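Local atomic coordinates of ABC-type transport system, sugar-family extracellular solute-binding protein (Peptoclostridium difficile 630, PDB entry 6HNI), a protein that binds tyrosine between its two lobes as the probable substrate-binding lipoprotein of an ABC transporter, and has adhesive properties. Residues G159-T164 with V188-T193; L145-I150 with A252-N257. The protein carries 1 engineered substitution. All blocks are in the same frame, centred on the assembly; numbering follows the deposited sequence.

How the contacts relate
Both contacts belong to the lobe built around the parallel sheet that contains strands 157-163 and 186-192, yet they share no element. The centres of contacts 1 and 2 lie about 20 Å apart and their nearest atoms about 8 Å apart. Contact 1 is a strand pairing at an edge of that sheet, partly buried, carried by regular backbone hydrogen bonds and one side-chain hydrogen bond, from Y162 to E189. Contact 2 is smaller and more buried: one leucine of a turn rests on the strand 252-255, and a polar pair lies at its outer side. Along the chain contact 1 is nested within the loop that contact 2 closes, and helix 148-151 is followed by strand 157-163.

Contact 1: residues G159-T164 with V188-T193; sequences GVMYNT and VEKGIT
Strands 157-163 and 186-192 are the two parallel strands of a right-handed beta-alpha-beta crossover, joined through helix 167-183, and here they run side by side at the edge of a parallel sheet. Their axes approach to 4.8 Å. V160 and Y162 each donate and accept through their backbone: V160 N reaches V188 O and V160 O takes K190 N at 2.8 Å, while Y162 O receives a nearly straight bond from I192 N (176°). Y162 N meets K190 O at 3.2 Å from above the carbonyl plane, a longer bond than its neighbours. Beyond the strand end T164 N still binds I192 O, at 2.9 Å.

On the helix 167-183 face, Y162 holds its ring in the crowded position between backbone N and carbonyl carbon (chi1 67°), leaning toward the neighbouring strand. G191 CA lies over one face of the Y162 ring, 4.1 Å above its plane and displaced toward the rim near CE1, and Y162 OH donates to E189 OE1 at 2.9 Å; OE2 of the same carboxylate is salt-bridged to K177. On the other face M161 CG touches I192 CD1 at 4.1 Å. At the carboxyl end, a water donates to both N163 OD1 and T193 O; OD1 also accepts from S165 N. This regular parallel pairing is typical of the Rossmann-like lobes of periplasmic-binding-protein folds.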
ATOM      1  N   GLY A 159      15.651  -1.858 -11.280  1.00 11.97           N
ATOM      2  CA  GLY A 159      15.790  -2.626 -10.061  1.00 11.55           C
ATOM      3  C   GLY A 159      14.481  -2.670  -9.261  1.00 11.53           C
ATOM      4  O   GLY A 159      13.693  -1.712  -9.315  1.00 12.97           O
ATOM      5  N   VAL A 160      14.344  -3.724  -8.503  1.00 12.45           N
ATOM      6  CA  VAL A 160      13.207  -3.826  -7.540  1.00 11.98           C
ATOM      7  C   VAL A 160      13.694  -4.567  -6.302  1.00 12.23           C
ATOM      8  O   VAL A 160      14.148  -5.718  -6.378  1.00 14.51           O
ATOM      9  CB  VAL A 160      11.993  -4.493  -8.200  1.00 12.01           C
ATOM     10  CG1 VAL A 160      12.198  -5.909  -8.643  1.00 13.16           C
ATOM     11  CG2 VAL A 160      10.829  -4.442  -7.223  1.00 13.34           C
ATOM     12  N   MET A 161      13.598  -3.906  -5.154  1.00 12.40           N
ATOM     13  CA  MET A 161      13.801  -4.525  -3.850  1.00 11.64           C
ATOM     14  C   MET A 161      12.434  -4.718  -3.194  1.00 11.96           C
ATOM     15  O   MET A 161      11.593  -3.800  -3.225  1.00 13.94           O
ATOM     16  CB  MET A 161      14.754  -3.673  -2.982  1.00 14.70           C
ATOM     17  CG  MET A 161      15.066  -4.284  -1.651  1.00 15.76           C
ATOM     18  SD  MET A 161      16.478  -3.536  -0.812  1.00 18.63           S
ATOM     19  CE  MET A 161      15.810  -1.925  -0.489  1.00 21.58           C
ATOM     20  N   TYR A 162      12.238  -5.885  -2.602  1.00 12.52           N
ATOM     21  CA  TYR A 162      10.909  -6.201  -2.017  1.00 13.02           C
ATOM     22  C   TYR A 162      11.067  -7.292  -0.984  1.00 13.13           C
ATOM     23  O   TYR A 162      12.081  -8.029  -0.949  1.00 13.72           O
ATOM     24  CB  TYR A 162      10.000  -6.640  -3.116  1.00 13.57           C
ATOM     25  CG  TYR A 162      10.331  -7.932  -3.772  1.00 14.10           C
ATOM     26  CD1 TYR A 162      11.396  -8.022  -4.690  1.00 15.72           C
ATOM     27  CD2 TYR A 162       9.658  -9.090  -3.446  1.00 16.72           C
ATOM     28  CE1 TYR A 162      11.708  -9.222  -5.286  1.00 17.82           C
ATOM     29  CE2 TYR A 162       9.971 -10.296  -4.045  1.00 18.26           C
ATOM     30  CZ  TYR A 162      10.998 -10.355  -4.979  1.00 18.27           C
ATOM     31  OH  TYR A 162      11.270 -11.558  -5.570  1.00 25.57           O
ATOM     32  N   ASN A 163      10.059  -7.462  -0.159  1.00 13.40           N
ATOM     33  CA  ASN A 163       9.944  -8.489   0.876  1.00 13.63           C
ATOM     34  C   ASN A 163       9.420  -9.770   0.259  1.00 14.30           C
ATOM     35  O   ASN A 163       8.260  -9.825  -0.146  1.00 14.93           O
ATOM     36  CB  ASN A 163       8.974  -7.981   1.971  1.00 13.15           C
ATOM     37  CG  ASN A 163       8.912  -8.876   3.193  1.00 13.79           C
ATOM     38  OD1 ASN A 163       9.477  -9.982   3.206  1.00 16.05           O
ATOM     39  ND2 ASN A 163       8.173  -8.419   4.213  1.00 16.54           N
ATOM     40  N   THR A 164      10.221 -10.835   0.251  1.00 15.04           N
ATOM     41  CA  THR A 164       9.796 -12.086  -0.342  1.00 16.44           C
ATOM     42  C   THR A 164       8.664 -12.757   0.433  1.00 19.26           C
ATOM     43  O   THR A 164       8.033 -13.659  -0.083  1.00 21.51           O
ATOM     44  CB  THR A 164      10.977 -13.057  -0.502  1.00 18.40           C
ATOM     45  OG1 THR A 164      11.555 -13.301   0.775  1.00 22.16           O
ATOM     46  CG2 THR A 164      12.026 -12.462  -1.416  1.00 20.51           C
ATOM     47  N   VAL A 188      16.336  -6.303 -12.399  1.00 14.13           N
ATOM     48  CA  VAL A 188      17.228  -6.870 -11.383  1.00 13.66           C
ATOM     49  C   VAL A 188      16.490  -6.863 -10.038  1.00 13.39           C
ATOM     50  O   VAL A 188      16.108  -5.790  -9.545  1.00 14.32           O
ATOM     51  CB  VAL A 188      18.516  -6.041 -11.272  1.00 15.05           C
ATOM     52  CG1 VAL A 188      19.425  -6.647 -10.229  1.00 16.40           C
ATOM     53  CG2 VAL A 188      19.223  -5.969 -12.612  1.00 16.77           C
ATOM     54  N   GLU A 189      16.260  -8.052  -9.494  1.00 15.34           N
ATOM     55  CA  GLU A 189      15.538  -8.236  -8.244  1.00 15.70           C
ATOM     56  C   GLU A 189      16.440  -8.341  -7.047  1.00 16.05           C
ATOM     57  O   GLU A 189      17.526  -8.994  -7.149  1.00 18.51           O
ATOM     58  CB  GLU A 189      14.729  -9.525  -8.247  1.00 20.21           C
ATOM     59  CG  GLU A 189      13.662  -9.613  -9.269  1.00 23.94           C
ATOM     60  CD  GLU A 189      13.024 -10.990  -9.247  1.00 25.69           C
ATOM     61  OE1 GLU A 189      12.501 -11.427  -8.193  1.00 31.72           O
ATOM     62  OE2 GLU A 189      13.063 -11.651 -10.286  1.00 38.77           O
ATOM     63  N   LYS A 190      16.020  -7.743  -5.942  1.00 14.94           N
ATOM     64  CA  LYS A 190      16.681  -7.957  -4.668  1.00 15.14           C
ATOM     65  C   LYS A 190      15.618  -8.284  -3.621  1.00 14.18           C
ATOM     66  O   LYS A 190      14.974  -7.404  -3.038  1.00 15.98           O
ATOM     67  CB  LYS A 190      17.532  -6.755  -4.281  1.00 17.61           C
ATOM     68  CG  LYS A 190      18.338  -6.905  -3.007  1.00 21.57           C
ATOM     69  CD  LYS A 190      19.360  -8.025  -3.136  1.00 24.51           C
ATOM     70  CE  LYS A 190      20.311  -8.100  -1.932  1.00 31.05           C
ATOM     71  NZ  LYS A 190      21.057  -9.386  -1.840  1.00 33.56           N
ATOM     72  N   GLY A 191      15.397  -9.572  -3.426  1.00 15.46           N
ATOM     73  CA  GLY A 191      14.506 -10.058  -2.413  1.00 14.75           C
ATOM     74  C   GLY A 191      15.138 -10.032  -1.045  1.00 14.64           C
ATOM     75  O   GLY A 191      16.243 -10.584  -0.865  1.00 20.14           O
ATOM     76  N   ILE A 192      14.446  -9.407  -0.088  1.00 14.29           N
ATOM     77  CA  ILE A 192      14.858  -9.381   1.319  1.00 14.63           C
ATOM     78  C   ILE A 192      13.706  -9.829   2.229  1.00 13.55           C
ATOM     79  O   ILE A 192      12.575 -10.022   1.755  1.00 15.78           O
ATOM     80  CB  ILE A 192      15.346  -7.971   1.707  1.00 14.38           C
ATOM     81  CG1 ILE A 192      14.181  -6.949   1.619  1.00 16.01           C
ATOM     82  CG2 ILE A 192      16.573  -7.565   0.863  1.00 16.09           C
ATOM     83  CD1 ILE A 192      14.512  -5.619   2.224  1.00 17.86           C
ATOM     84  N   THR A 193      13.988 -10.028   3.515  1.00 14.01           N
ATOM     85  CA  THR A 193      12.971 -10.417   4.490  1.00 16.34           C
ATOM     86  C   THR A 193      12.979  -9.609   5.755  1.00 15.06           C
ATOM     87  O   THR A 193      12.037  -9.749   6.525  1.00 19.67           O
ATOM     88  CB  THR A 193      13.066 -11.906   4.894  1.00 20.13           C
ATOM     89  OG1 THR A 193      14.360 -12.175   5.402  1.00 22.80           O
ATOM     90  CG2 THR A 193      12.790 -12.807   3.728  1.00 22.59           C
TER
HETATM   91  O   HOH W   1       9.840 -11.245   5.848  1.00 29.99           O

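Contact 2: residues L145-I150 with A252-N257; sequences LELLKI and ACQGIN
L147 loses more surface to this contact than any other residue, followed by Q254 and then E146. L147 sits in the type I turn from L145 to L148, where L148 N bonds back to L145 O, and its CB is directed at strand 252-255. With CG anti to the carbonyl carbon (chi1 -57°) and the chain continuing extended, the CD1 branch is carried up to the strand backbone. CD1 meets C253 C at 3.6 Å and Q254 N at 3.9 Å, so the methyl rests on the peptide unit between these two residues. It also touches the methyl of A252, CD1 to CB 4.0 Å, the one apolar side-chain pairing here. A252 and Q254 both direct CB toward the turn, whereas C253 between them directs its own away, as alternation along a strand requires.

Q254 stretches out, CG anti to the backbone N (chi1 -178°), and its amide end crosses the side chain of E146 obliquely. Carboxylate and amide planes stand 85° apart, close to perpendicular. E146 is solvent-exposed and Q254 partly so, which puts this polar pair at the outer margin, while L147 and A252 are buried.

Strand 290-294 pairs antiparallel with strand 252-255 and packs beside the contact: I291 touches both L147 and Q254, and V293 touches A252. On the turn's other side, L145 packs against helix 167-183 and Y213 of strand 211-214, so the turn lies between the three-stranded mixed sheet and the lobe's parallel sheet with its helices.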
ATOM      1  N   LEU A 145       5.750   3.137 -14.588  1.00 15.48           N
ATOM      2  CA  LEU A 145       6.740   3.001 -15.650  1.00 15.22           C
ATOM      3  C   LEU A 145       6.550   4.020 -16.786  1.00 16.17           C
ATOM      4  O   LEU A 145       7.509   4.356 -17.462  1.00 17.55           O
ATOM      5  CB  LEU A 145       6.815   1.541 -16.108  1.00 18.26           C
ATOM      6  CG  LEU A 145       7.284   0.585 -14.989  1.00 21.40           C
ATOM      7  CD1 LEU A 145       7.314  -0.850 -15.474  1.00 24.71           C
ATOM      8  CD2 LEU A 145       8.592   0.965 -14.329  1.00 23.56           C
ATOM      9  N   GLU A 146       5.340   4.544 -16.951  1.00 18.91           N
ATOM     10  CA  GLU A 146       5.035   5.728 -17.816  1.00 20.96           C
ATOM     11  C   GLU A 146       5.932   6.913 -17.511  1.00 17.17           C
ATOM     12  O   GLU A 146       6.270   7.696 -18.399  1.00 19.85           O
ATOM     13  CB  GLU A 146       3.528   6.201 -17.655  1.00 24.89           C
ATOM     14  CG  GLU A 146       2.521   5.427 -18.476  1.00 28.36           C
ATOM     15  CD  GLU A 146       1.049   5.753 -18.176  1.00 34.86           C
ATOM     16  OE1 GLU A 146       0.717   6.919 -17.800  1.00 36.15           O
ATOM     17  OE2 GLU A 146       0.212   4.833 -18.331  1.00 45.65           O
ATOM     18  N   LEU A 147       6.323   7.040 -16.249  1.00 15.33           N
ATOM     19  CA  LEU A 147       7.129   8.152 -15.817  1.00 16.10           C
ATOM     20  C   LEU A 147       8.580   8.080 -16.272  1.00 16.57           C
ATOM     21  O   LEU A 147       9.273   9.078 -16.229  1.00 19.69           O
ATOM     22  CB  LEU A 147       7.042   8.311 -14.304  1.00 15.93           C
ATOM     23  CG  LEU A 147       5.606   8.509 -13.733  1.00 15.37           C
ATOM     24  CD1 LEU A 147       5.783   8.664 -12.244  1.00 17.54           C
ATOM     25  CD2 LEU A 147       4.902   9.695 -14.391  1.00 17.68           C
ATOM     26  N   LEU A 148       9.035   6.910 -16.714  1.00 16.77           N
ATOM     27  CA  LEU A 148      10.375   6.816 -17.278  1.00 17.77           C
ATOM     28  C   LEU A 148      10.545   7.725 -18.482  1.00 19.12           C
ATOM     29  O   LEU A 148      11.615   8.294 -18.662  1.00 19.84           O
ATOM     30  CB  LEU A 148      10.691   5.371 -17.617  1.00 18.99           C
ATOM     31  CG  LEU A 148      10.757   4.381 -16.472  1.00 22.63           C
ATOM     32  CD1 LEU A 148      11.042   2.965 -16.980  1.00 26.81           C
ATOM     33  CD2 LEU A 148      11.734   4.810 -15.387  1.00 28.18           C
ATOM     34  N   LYS A 149       9.503   7.914 -19.289  1.00 20.99           N
ATOM     35  CA  LYS A 149       9.609   8.821 -20.447  1.00 24.97           C
ATOM     36  C   LYS A 149       9.983  10.227 -20.019  1.00 24.07           C
ATOM     37  O   LYS A 149      10.595  10.981 -20.775  1.00 26.86           O
ATOM     38  CB  LYS A 149       8.279   8.941 -21.188  1.00 28.81           C
ATOM     39  CG  LYS A 149       7.801   7.692 -21.866  1.00 34.53           C
ATOM     40  CD  LYS A 149       6.614   7.977 -22.758  1.00 38.84           C
ATOM     41  CE  LYS A 149       6.906   9.029 -23.818  1.00 44.33           C
ATOM     42  NZ  LYS A 149       5.940   8.908 -24.950  1.00 44.84           N
ATOM     43  N   ILE A 150       9.594  10.570 -18.797  1.00 23.15           N
ATOM     44  CA  ILE A 150       9.754  11.928 -18.314  1.00 20.93           C
ATOM     45  C   ILE A 150      11.107  12.040 -17.630  1.00 25.11           C
ATOM     46  O   ILE A 150      11.862  12.965 -17.961  1.00 31.49           O
ATOM     47  CB  ILE A 150       8.658  12.297 -17.309  1.00 23.27           C
ATOM     48  CG1 ILE A 150       7.289  12.192 -17.992  1.00 24.99           C
ATOM     49  CG2 ILE A 150       8.937  13.698 -16.741  1.00 28.73           C
ATOM     50  CD1 ILE A 150       6.119  12.438 -17.068  1.00 27.20           C
ATOM     51  N   ALA A 252       9.243  10.112  -7.706  1.00 12.62           N
ATOM     52  CA  ALA A 252       7.931  10.329  -8.337  1.00 13.68           C
ATOM     53  C   ALA A 252       7.052   9.117  -8.299  1.00 11.97           C
ATOM     54  O   ALA A 252       7.526   7.984  -8.136  1.00 11.95           O
ATOM     55  CB  ALA A 252       8.095  10.768  -9.769  1.00 15.20           C
ATOM     56  N   CYS A 253       5.741   9.361  -8.455  1.00 12.60           N
ATOM     57  CA  CYS A 253       4.741   8.311  -8.580  1.00 12.54           C
ATOM     58  C   CYS A 253       3.573   8.791  -9.432  1.00 13.42           C
ATOM     59  O   CYS A 253       3.417   9.996  -9.656  1.00 13.53           O
ATOM     60  CB  CYS A 253       4.237   7.912  -7.201  1.00 11.71           C
ATOM     61  SG  CYS A 253       3.143   9.154  -6.464  1.00 16.43           S
ATOM     62  N   GLN A 254       2.765   7.833  -9.887  1.00 11.52           N
ATOM     63  CA  GLN A 254       1.491   8.123 -10.510  1.00 11.84           C
ATOM     64  C   GLN A 254       0.543   7.098  -9.870  1.00 12.48           C
ATOM     65  O   GLN A 254       0.375   5.966 -10.354  1.00 14.71           O
ATOM     66  CB  GLN A 254       1.539   7.969 -12.035  1.00 12.63           C
ATOM     67  CG  GLN A 254       0.224   8.322 -12.700  1.00 14.15           C
ATOM     68  CD  GLN A 254       0.313   8.345 -14.203  1.00 15.65           C
ATOM     69  OE1 GLN A 254       1.214   7.690 -14.835  1.00 21.06           O
ATOM     70  NE2 GLN A 254      -0.547   9.081 -14.786  1.00 17.51           N
ATOM     71  N   GLY A 255      -0.016   7.499  -8.726  1.00 12.84           N
ATOM     72  CA  GLY A 255      -0.716   6.580  -7.853  1.00 12.28           C
ATOM     73  C   GLY A 255      -2.044   7.068  -7.311  1.00 12.33           C
ATOM     74  O   GLY A 255      -2.425   8.193  -7.571  1.00 13.80           O
ATOM     75  N   ILE A 256      -2.671   6.163  -6.586  1.00 11.42           N
ATOM     76  CA  ILE A 256      -4.040   6.411  -6.061  1.00 11.70           C
ATOM     77  C   ILE A 256      -3.994   7.174  -4.769  1.00 12.22           C
ATOM     78  O   ILE A 256      -2.961   7.358  -4.101  1.00 13.59           O
ATOM     79  CB  ILE A 256      -4.789   5.095  -5.871  1.00 12.81           C
ATOM     80  CG1 ILE A 256      -4.183   4.285  -4.708  1.00 12.93           C
ATOM     81  CG2 ILE A 256      -4.909   4.336  -7.185  1.00 13.77           C
ATOM     82  CD1 ILE A 256      -5.039   3.178  -4.178  1.00 14.77           C
ATOM     83  N   ASN A 257      -5.179   7.649  -4.375  1.00 12.74           N
ATOM     84  CA  ASN A 257      -5.345   8.428  -3.121  1.00 12.89           C
ATOM     85  C   ASN A 257      -5.834   7.508  -2.037  1.00 11.96           C
ATOM     86  O   ASN A 257      -7.016   7.043  -2.034  1.00 13.19           O
ATOM     87  CB  ASN A 257      -6.349   9.576  -3.386  1.00 12.54           C
ATOM     88  CG  ASN A 257      -6.552  10.495  -2.201  1.00 14.75           C
ATOM     89  OD1 ASN A 257      -6.618  10.054  -1.067  1.00 16.43           O
ATOM     90  ND2 ASN A 257      -6.721  11.807  -2.488  1.00 20.57           N
TER